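Local coordinates for tail protein, 43 kDa (Neisseria meningitidis MC58, PDB 3D37) that is of unknown function but probably forms part of the baseplate of a phage-like tail, at residues A[113-118]-A[129-133]. Coordinates in Å, arbitrary orientation, origin at the centre of the assembly. Residue numbers count along the deposited sequence, not the author numbering.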
loop_
_atom_site.group_PDB
_atom_site.type_symbol
_atom_site.label_atom_id
_atom_site.label_comp_id
_atom_site.label_asym_id
_atom_site.label_seq_id
_atom_site.Cartn_x
_atom_site.Cartn_y
_atom_site.Cartn_z
ATOM N N VAL A 113 -3.246 -23.716 49.822
ATOM C CA VAL A 113 -3.176 -22.772 48.691
ATOM C C VAL A 113 -4.607 -22.633 48.142
ATOM O O VAL A 113 -5.030 -21.543 47.855
ATOM C CB VAL A 113 -2.042 -23.151 47.640
ATOM C CG1 VAL A 113 -2.502 -24.249 46.738
ATOM C CG2 VAL A 113 -1.593 -21.930 46.805
ATOM N N LEU A 114 -5.382 -23.725 48.123
ATOM C CA LEU A 114 -6.740 -23.705 47.598
ATOM C C LEU A 114 -7.642 -22.811 48.402
ATOM O O LEU A 114 -8.530 -22.223 47.830
ATOM C CB LEU A 114 -7.341 -25.115 47.529
ATOM C CG LEU A 114 -8.758 -25.293 46.958
ATOM C CD1 LEU A 114 -8.996 -24.488 45.644
ATOM C CD2 LEU A 114 -9.113 -26.778 46.750
ATOM N N ASP A 115 -7.430 -22.756 49.740
ATOM C CA ASP A 115 -8.222 -21.908 50.654
ATOM C C ASP A 115 -7.800 -20.455 50.650
ATOM O O ASP A 115 -8.655 -19.585 50.681
ATOM C CB ASP A 115 -8.191 -22.446 52.110
ATOM C CG ASP A 115 -9.002 -23.694 52.275
ATOM O OD1 ASP A 115 -9.738 -24.105 51.315
ATOM O OD2 ASP A 115 -8.907 -24.282 53.387
ATOM N N ALA A 116 -6.513 -20.160 50.590
ATOM C CA ALA A 116 -6.088 -18.766 50.360
ATOM C C ALA A 116 -6.546 -18.218 48.951
ATOM O O ALA A 116 -6.779 -16.993 48.793
ATOM C CB ALA A 116 -4.600 -18.639 50.520
ATOM N N ALA A 117 -6.713 -19.102 47.959
ATOM C CA ALA A 117 -7.232 -18.649 46.634
ATOM C C ALA A 117 -8.738 -18.379 46.721
ATOM O O ALA A 117 -9.216 -17.352 46.207
ATOM C CB ALA A 117 -6.938 -19.682 45.519
ATOM N N LYS A 118 -9.462 -19.321 47.354
ATOM C CA LYS A 118 -10.909 -19.221 47.592
ATOM C C LYS A 118 -11.197 -17.912 48.300
ATOM O O LYS A 118 -12.145 -17.190 47.934
ATOM C CB LYS A 118 -11.452 -20.415 48.438
ATOM C CG LYS A 118 -11.721 -21.694 47.627
ATOM C CD LYS A 118 -12.060 -22.894 48.466
ATOM C CE LYS A 118 -12.473 -24.097 47.589
ATOM N NZ LYS A 118 -12.683 -25.333 48.480
ATOM N N ALA A 129 -16.383 -20.937 41.014
ATOM C CA ALA A 129 -15.621 -22.030 41.639
ATOM C C ALA A 129 -14.144 -21.722 41.612
ATOM O O ALA A 129 -13.651 -21.064 40.682
ATOM C CB ALA A 129 -15.874 -23.364 40.956
ATOM N N VAL A 130 -13.446 -22.181 42.657
ATOM C CA VAL A 130 -11.987 -22.151 42.711
ATOM C C VAL A 130 -11.484 -23.604 42.852
ATOM O O VAL A 130 -11.923 -24.343 43.730
ATOM C CB VAL A 130 -11.492 -21.270 43.857
ATOM C CG1 VAL A 130 -9.990 -21.049 43.771
ATOM C CG2 VAL A 130 -12.256 -19.952 43.852
ATOM N N VAL A 131 -10.554 -23.984 41.995
ATOM C CA VAL A 131 -10.103 -25.355 41.858
ATOM C C VAL A 131 -8.576 -25.340 41.955
ATOM O O VAL A 131 -7.920 -24.298 41.696
ATOM C CB VAL A 131 -10.652 -25.955 40.519
ATOM C CG1 VAL A 131 -9.777 -27.080 39.952
ATOM C CG2 VAL A 131 -12.096 -26.458 40.713
ATOM N N LEU A 132 -8.018 -26.468 42.412
ATOM C CA LEU A 132 -6.565 -26.633 42.524
ATOM C C LEU A 132 -6.229 -27.599 41.408
ATOM O O LEU A 132 -6.887 -28.633 41.223
ATOM C CB LEU A 132 -6.102 -27.106 43.924
ATOM C CG LEU A 132 -4.597 -27.300 44.244
ATOM C CD1 LEU A 132 -3.861 -26.012 44.518
ATOM C CD2 LEU A 132 -4.388 -28.285 45.431
ATOM N N LYS A 133 -5.255 -27.204 40.600
ATOM C CA LYS A 133 -4.853 -28.011 39.450
ATOM C C LYS A 133 -3.431 -28.514 39.751
ATOM O O LYS A 133 -2.430 -28.138 39.115
ATOM C CB LYS A 133 -4.972 -27.165 38.171
ATOM C CG LYS A 133 -5.785 -27.785 37.069
ATOM C CD LYS A 133 -7.246 -27.910 37.425
ATOM C CE LYS A 133 -7.995 -28.638 36.340
ATOM N NZ LYS A 133 -8.098 -27.792 35.114
#
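Start with Val130, the bump on the strand side: it rises into a hollow on helix 113-118 lined by Leu114, Ala117 and the aliphatic part of Lys118. Val130 CG1 lies 3.8 Å from Ala117 CB and 4.0 Å from Leu114 CD1, while Lys118 CG rests 3.8 Å from Val130 CB. Ala117, small enough to let the strand in, makes the floor. Leu114 answers from the helix, dropping between Val130 and Leu132: its CD1 sits over the backbone, 3.5 Å from Val130 O, and its CD2 is 4.1 Å from Leu132 CB. The alternation of the strand turns Val131 away from the helix. With no hydrogen bond crossing, this is apolar helix-on-sheet packing. The short-segment axes approach to 8.4 Å, their N-to-C directions 149° apart, nearer antiparallel than parallel. Within the gp44-like second domain, strand 130-133 is an outermost strand, in this chain, of a three-stranded sheet, parallel to strand 174-177, whose Val176 touches Val113 and Ala117; helix 151-161 adds Leu155 against Ala117 and Ile158 against Val113.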